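Local atomic coordinates of deacetylase EF_0837 (Enterococcus faecalis, PDB entry 2ICS), a protein that deacetylates acetyl-(R)-mandelate, though only very inefficiently in vitro, as a zinc-dependent esterase of the amidohydrolase type that binds two zinc ions per subunit. Residues A[62-67]-A[90-95]; A[68-73]-A[270-275]. All coordinates share one frame; numbering follows the deposited sequence.

In the fold
Both contacts involve the loop between strand 51-61 and helix 74-77 at the mouth of a TIM barrel, and they meet on one zinc ion, which H62 of contact 1 and D272 of contact 2 both bind. Contact 1 is wholly buried and joins that loop to the one after strand 83-89; its chemistry is a histidine held by a threonine hydroxyl, with methyl groups and an aromatic side chain packed beyond. Contact 2 is only partly buried and larger in area, and brings the later half of the loop onto 270-275 through a backbone hydrogen bond and tyrosine packing. H62 and Y70 touch where the two meet, and H62 N probably hydrogen-bonds to I273 O.

Contact 1: A[62-67]-A[90-95]; sequences HCFEKM and GTTGAE. With ZN (zinc ion), chain B.
H62 and T91 are the closest backbone points of two irregular loops, 6.2 Å apart at CA, and beyond them 62-67 folds into a type I turn from F64 to M67. The H62 imidazole is gripped at both nitrogens. H62 NE2 binds the zinc ion at 2.0 Å. H62 ND1 donates to T91 OG1 at 2.8 Å. This hydrogen bond is nearly straight at 169° and only 3° out of the ring plane, which would fix the ring's rotation at the metal. T91 OG1 is in turn hydrogen-bonded to D88, and also accepts a hydrogen from a water that F64 N donates to. T91 chi1 of -61° sets OG1 anti to the carbonyl carbon, facing H62, and leaves CG2 anti to the backbone N, meeting apolar atoms: F64 CB lies 3.9 Å from T91 CG2, and the selenomethionine M67 slides past T91 in the opposite direction, its chain bent so that M67 CE comes 3.4 Å from T91 O. H60 and D272 also bind this zinc. Strands 51-61 and 83-89, parallel neighbours in the barrel, lead into the two loops; F64 meets F100 of helix 97-105, T92 touches I97 at its start, and C63 packs on helix 74-77.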
loop_
_atom_site.group_PDB
_atom_site.type_symbol
_atom_site.label_atom_id
_atom_site.label_comp_id
_atom_site.label_asym_id
_atom_site.label_seq_id
_atom_site.Cartn_x
_atom_site.Cartn_y
_atom_site.Cartn_z
ATOM N N HIS A 62 0.314 -3.581 -8.423
ATOM C CA HIS A 62 -0.218 -4.006 -9.708
ATOM C C HIS A 62 0.330 -5.409 -9.942
ATOM O O HIS A 62 1.474 -5.592 -10.371
ATOM C CB HIS A 62 0.204 -3.032 -10.801
ATOM C CG HIS A 62 -0.470 -1.701 -10.688
ATOM N ND1 HIS A 62 -1.819 -1.508 -10.889
ATOM C CD2 HIS A 62 0.017 -0.500 -10.284
ATOM C CE1 HIS A 62 -2.104 -0.228 -10.598
ATOM N NE2 HIS A 62 -1.022 0.427 -10.228
ATOM N N CYS A 63 -0.491 -6.405 -9.621
ATOM C CA CYS A 63 -0.068 -7.788 -9.743
ATOM C C CYS A 63 -0.986 -8.756 -10.488
ATOM O O CYS A 63 -1.036 -9.939 -10.145
ATOM C CB CYS A 63 0.235 -8.346 -8.349
ATOM S SG CYS A 63 -1.141 -8.254 -7.198
ATOM N N PHE A 64 -1.725 -8.262 -11.478
ATOM C CA PHE A 64 -2.567 -9.131 -12.300
ATOM C C PHE A 64 -1.579 -9.544 -13.391
ATOM O O PHE A 64 -1.340 -8.785 -14.330
ATOM C CB PHE A 64 -3.736 -8.356 -12.921
ATOM C CG PHE A 64 -4.603 -9.190 -13.837
ATOM C CD1 PHE A 64 -5.538 -8.584 -14.671
ATOM C CD2 PHE A 64 -4.486 -10.581 -13.868
ATOM C CE1 PHE A 64 -6.346 -9.344 -15.525
ATOM C CE2 PHE A 64 -5.285 -11.350 -14.718
ATOM C CZ PHE A 64 -6.216 -10.730 -15.547
ATOM N N GLU A 65 -1.004 -10.738 -13.258
ATOM C CA GLU A 65 0.012 -11.210 -14.199
ATOM C C GLU A 65 -0.368 -11.303 -15.680
ATOM O O GLU A 65 0.514 -11.373 -16.540
ATOM C CB GLU A 65 0.584 -12.558 -13.728
ATOM C CG GLU A 65 -0.354 -13.747 -13.873
ATOM C CD GLU A 65 0.318 -15.063 -13.506
ATOM O OE1 GLU A 65 0.504 -15.338 -12.300
ATOM O OE2 GLU A 65 0.673 -15.823 -14.430
ATOM N N LYS A 66 -1.661 -11.293 -15.988
ATOM C CA LYS A 66 -2.096 -11.386 -17.380
ATOM C C LYS A 66 -2.291 -10.044 -18.086
ATOM O O LYS A 66 -2.551 -10.010 -19.288
ATOM C CB LYS A 66 -3.389 -12.203 -17.481
ATOM C CG LYS A 66 -3.218 -13.678 -17.167
ATOM C CD LYS A 66 -2.192 -14.320 -18.090
ATOM C CE LYS A 66 -2.137 -15.824 -17.889
ATOM N NZ LYS A 66 -3.454 -16.460 -18.187
HETATM N N MSE A 67 -2.161 -8.946 -17.346
HETATM C CA MSE A 67 -2.329 -7.611 -17.924
HETATM C C MSE A 67 -1.145 -7.246 -18.810
HETATM O O MSE A 67 -0.013 -7.644 -18.548
HETATM C CB MSE A 67 -2.500 -6.564 -16.816
HETATM C CG MSE A 67 -2.823 -5.152 -17.307
HETATM SE SE MSE A 67 -4.421 -5.033 -18.421
HETATM C CE MSE A 67 -5.763 -5.470 -17.101
ATOM N N GLY A 90 -6.638 -1.249 -8.750
ATOM C CA GLY A 90 -7.488 -1.084 -9.916
ATOM C C GLY A 90 -6.957 -1.499 -11.274
ATOM O O GLY A 90 -7.339 -0.922 -12.295
ATOM N N THR A 91 -6.080 -2.491 -11.307
ATOM C CA THR A 91 -5.557 -2.951 -12.586
ATOM C C THR A 91 -6.726 -3.463 -13.422
ATOM O O THR A 91 -6.749 -3.309 -14.643
ATOM C CB THR A 91 -4.563 -4.114 -12.410
ATOM O OG1 THR A 91 -3.451 -3.681 -11.618
ATOM C CG2 THR A 91 -4.063 -4.593 -13.769
ATOM N N THR A 92 -7.698 -4.071 -12.747
ATOM C CA THR A 92 -8.860 -4.638 -13.420
ATOM C C THR A 92 -10.161 -3.945 -13.082
ATOM O O THR A 92 -10.306 -3.332 -12.025
ATOM C CB THR A 92 -9.059 -6.130 -13.062
ATOM O OG1 THR A 92 -9.406 -6.248 -11.675
ATOM C CG2 THR A 92 -7.794 -6.918 -13.328
ATOM N N GLY A 93 -11.108 -4.063 -14.005
ATOM C CA GLY A 93 -12.430 -3.499 -13.817
ATOM C C GLY A 93 -13.368 -4.679 -13.641
ATOM O O GLY A 93 -12.916 -5.824 -13.615
ATOM N N ALA A 94 -14.663 -4.415 -13.528
ATOM C CA ALA A 94 -15.648 -5.479 -13.345
ATOM C C ALA A 94 -15.579 -6.568 -14.417
ATOM O O ALA A 94 -15.881 -7.726 -14.147
ATOM C CB ALA A 94 -17.050 -4.882 -13.313
ATOM N N GLU A 95 -15.170 -6.203 -15.627
ATOM C CA GLU A 95 -15.107 -7.157 -16.729
ATOM C C GLU A 95 -13.939 -8.141 -16.712
ATOM O O GLU A 95 -13.975 -9.152 -17.416
ATOM C CB GLU A 95 -15.116 -6.401 -18.061
ATOM C CG GLU A 95 -16.409 -5.634 -18.335
ATOM C CD GLU A 95 -17.580 -6.545 -18.684
ATOM O OE1 GLU A 95 -17.504 -7.248 -19.719
ATOM O OE2 GLU A 95 -18.577 -6.559 -17.929
HETATM ZN ZN ZN B . -0.627 2.313 -9.714
HETATM O O HOH W 1 -1.236 -5.797 -12.750
HETATM O O HOH W 2 0.170 4.143 -9.976
#

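Contact 2: A[68-73]-A[270-275]; sequences ALYYDY and STDIYI. With ZN (zinc ion), chain B; ADE (adenine), chain D.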
loop_
_atom_site.group_PDB
_atom_site.type_symbol
_atom_site.label_atom_id
_atom_site.label_comp_id
_atom_site.label_asym_id
_atom_site.label_seq_id
_atom_site.Cartn_x
_atom_site.Cartn_y
_atom_site.Cartn_z
ATOM N N ALA A 68 -1.429 -6.471 -19.853
ATOM C CA ALA A 68 -0.449 -6.035 -20.843
ATOM C C ALA A 68 0.937 -5.668 -20.336
ATOM O O ALA A 68 1.813 -6.526 -20.225
ATOM C CB ALA A 68 -1.019 -4.873 -21.645
ATOM N N LEU A 69 1.140 -4.388 -20.049
ATOM C CA LEU A 69 2.441 -3.911 -19.590
ATOM C C LEU A 69 2.485 -3.725 -18.079
ATOM O O LEU A 69 3.461 -4.083 -17.424
ATOM C CB LEU A 69 2.770 -2.576 -20.265
ATOM C CG LEU A 69 2.446 -2.422 -21.756
ATOM C CD1 LEU A 69 3.002 -1.095 -22.257
ATOM C CD2 LEU A 69 3.044 -3.576 -22.548
ATOM N N TYR A 70 1.411 -3.155 -17.549
ATOM C CA TYR A 70 1.262 -2.870 -16.129
ATOM C C TYR A 70 0.911 -4.154 -15.361
ATOM O O TYR A 70 -0.260 -4.427 -15.112
ATOM C CB TYR A 70 0.148 -1.830 -15.978
ATOM C CG TYR A 70 0.446 -0.671 -15.048
ATOM C CD1 TYR A 70 1.620 0.079 -15.171
ATOM C CD2 TYR A 70 -0.465 -0.301 -14.058
ATOM C CE1 TYR A 70 1.874 1.165 -14.324
ATOM C CE2 TYR A 70 -0.225 0.782 -13.213
ATOM C CZ TYR A 70 0.946 1.505 -13.348
ATOM O OH TYR A 70 1.195 2.549 -12.490
ATOM N N TYR A 71 1.921 -4.933 -14.975
ATOM C CA TYR A 71 1.681 -6.188 -14.263
ATOM C C TYR A 71 2.900 -6.667 -13.476
ATOM O O TYR A 71 3.982 -6.083 -13.548
ATOM C CB TYR A 71 1.316 -7.287 -15.271
ATOM C CG TYR A 71 2.527 -7.806 -16.029
ATOM C CD1 TYR A 71 3.232 -8.925 -15.578
ATOM C CD2 TYR A 71 3.020 -7.127 -17.142
ATOM C CE1 TYR A 71 4.403 -9.347 -16.214
ATOM C CE2 TYR A 71 4.192 -7.541 -17.783
ATOM C CZ TYR A 71 4.879 -8.648 -17.311
ATOM O OH TYR A 71 6.059 -9.041 -17.914
ATOM N N ASP A 72 2.704 -7.752 -12.731
ATOM C CA ASP A 72 3.776 -8.391 -11.976
ATOM C C ASP A 72 3.245 -9.683 -11.386
ATOM O O ASP A 72 2.063 -9.997 -11.534
ATOM C CB ASP A 72 4.305 -7.493 -10.852
ATOM C CG ASP A 72 5.790 -7.712 -10.598
ATOM O OD1 ASP A 72 6.253 -8.866 -10.770
ATOM O OD2 ASP A 72 6.492 -6.742 -10.228
ATOM N N TYR A 73 4.114 -10.435 -10.720
ATOM C CA TYR A 73 3.711 -11.694 -10.111
ATOM C C TYR A 73 3.611 -11.511 -8.607
ATOM O O TYR A 73 4.597 -11.197 -7.941
ATOM C CB TYR A 73 4.710 -12.797 -10.461
ATOM C CG TYR A 73 4.923 -12.930 -11.950
ATOM C CD1 TYR A 73 5.863 -12.140 -12.608
ATOM C CD2 TYR A 73 4.141 -13.802 -12.716
ATOM C CE1 TYR A 73 6.021 -12.206 -13.991
ATOM C CE2 TYR A 73 4.287 -13.876 -14.107
ATOM C CZ TYR A 73 5.227 -13.071 -14.732
ATOM O OH TYR A 73 5.369 -13.109 -16.094
ATOM N N SER A 270 3.376 3.019 0.373
ATOM C CA SER A 270 3.125 2.001 -0.646
ATOM C C SER A 270 4.083 2.208 -1.815
ATOM O O SER A 270 4.691 3.271 -1.955
ATOM C CB SER A 270 1.674 2.058 -1.129
ATOM O OG SER A 270 1.356 3.342 -1.631
ATOM N N THR A 271 4.172 1.205 -2.680
ATOM C CA THR A 271 5.111 1.222 -3.795
ATOM C C THR A 271 4.643 1.553 -5.204
ATOM O O THR A 271 5.430 2.078 -5.995
ATOM C CB THR A 271 5.785 -0.143 -3.919
ATOM O OG1 THR A 271 4.777 -1.128 -4.190
ATOM C CG2 THR A 271 6.513 -0.508 -2.627
ATOM N N ASP A 272 3.383 1.252 -5.516
ATOM C CA ASP A 272 2.861 1.415 -6.874
ATOM C C ASP A 272 3.851 0.665 -7.763
ATOM O O ASP A 272 4.272 1.134 -8.816
ATOM C CB ASP A 272 2.776 2.864 -7.322
ATOM C CG ASP A 272 2.277 2.986 -8.757
ATOM O OD1 ASP A 272 1.527 2.092 -9.195
ATOM O OD2 ASP A 272 2.619 3.964 -9.452
ATOM N N ILE A 273 4.212 -0.520 -7.297
ATOM C CA ILE A 273 5.173 -1.380 -7.966
ATOM C C ILE A 273 4.559 -2.276 -9.042
ATOM O O ILE A 273 3.395 -2.673 -8.964
ATOM C CB ILE A 273 5.857 -2.283 -6.914
ATOM C CG1 ILE A 273 7.045 -3.020 -7.517
ATOM C CG2 ILE A 273 4.844 -3.305 -6.370
ATOM C CD1 ILE A 273 7.844 -3.794 -6.473
ATOM N N TYR A 274 5.357 -2.565 -10.060
ATOM C CA TYR A 274 4.969 -3.479 -11.126
ATOM C C TYR A 274 6.315 -3.953 -11.664
ATOM O O TYR A 274 7.343 -3.326 -11.385
ATOM C CB TYR A 274 4.067 -2.806 -12.176
ATOM C CG TYR A 274 4.711 -1.890 -13.178
ATOM C CD1 TYR A 274 4.871 -2.292 -14.505
ATOM C CD2 TYR A 274 5.093 -0.600 -12.827
ATOM C CE1 TYR A 274 5.392 -1.423 -15.458
ATOM C CE2 TYR A 274 5.615 0.276 -13.770
ATOM C CZ TYR A 274 5.762 -0.140 -15.083
ATOM O OH TYR A 274 6.272 0.728 -16.021
ATOM N N ILE A 275 6.326 -5.058 -12.400
ATOM C CA ILE A 275 7.581 -5.638 -12.857
ATOM C C ILE A 275 8.677 -4.694 -13.353
ATOM O O ILE A 275 9.839 -4.863 -12.990
ATOM C CB ILE A 275 7.324 -6.755 -13.907
ATOM C CG1 ILE A 275 8.570 -7.635 -14.029
ATOM C CG2 ILE A 275 6.958 -6.153 -15.262
ATOM C CD1 ILE A 275 8.304 -9.004 -14.640
HETATM ZN ZN ZN B . -0.627 2.313 -9.714
HETATM N N9 ADE D . 0.924 8.086 -16.259
HETATM C C8 ADE D . 0.597 8.919 -15.226
HETATM N N7 ADE D . 0.377 8.231 -14.139
HETATM C C5 ADE D . 0.549 6.913 -14.400
HETATM C C6 ADE D . 0.452 5.708 -13.643
HETATM N N6 ADE D . 0.110 5.744 -12.302
HETATM N N1 ADE D . 0.703 4.530 -14.262
HETATM C C2 ADE D . 1.038 4.469 -15.562
HETATM N N3 ADE D . 1.137 5.575 -16.308
HETATM C C4 ADE D . 0.905 6.800 -15.777
HETATM O O HOH W 2 0.170 4.143 -9.976
#
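Y70, Y71 and D72 meet Y274 and I275 where two loops of the amidohydrolase TIM barrel come together, their touching parts running 88° apart. The close-packed part lies around the N-terminus of helix 275-279, for which Y274 is the N-cap residue. I275 N donates to Y71 O at 2.8 Å, and D72, in salt bridge with R278 through OD1, lies against the backbone of I275. Y274 CG sits between its backbone N and carbonyl carbon (chi1 77°), and the ring presents a face to Y70: CD1 of Y70 stands 3.9 Å above its plane, over the centre, with the two planes oblique at 41°. Y70 centres an inverse gamma turn and carries its hydroxyl to the metal site, where D272 OD1 binds the zinc ion at 2.2 Å alongside H60 and H62. The outer side is looser. There I275 CG2 lies over one face of Y71, offset toward the rim, 4.1 Å from the ring centroid in a CH-pi contact. I275 CD1 lies 4.0 Å from Y73 CE1, at the edge of that exposed ring. In the adenine pocket, Y70 OH comes within 2.7 Å of adenine N1.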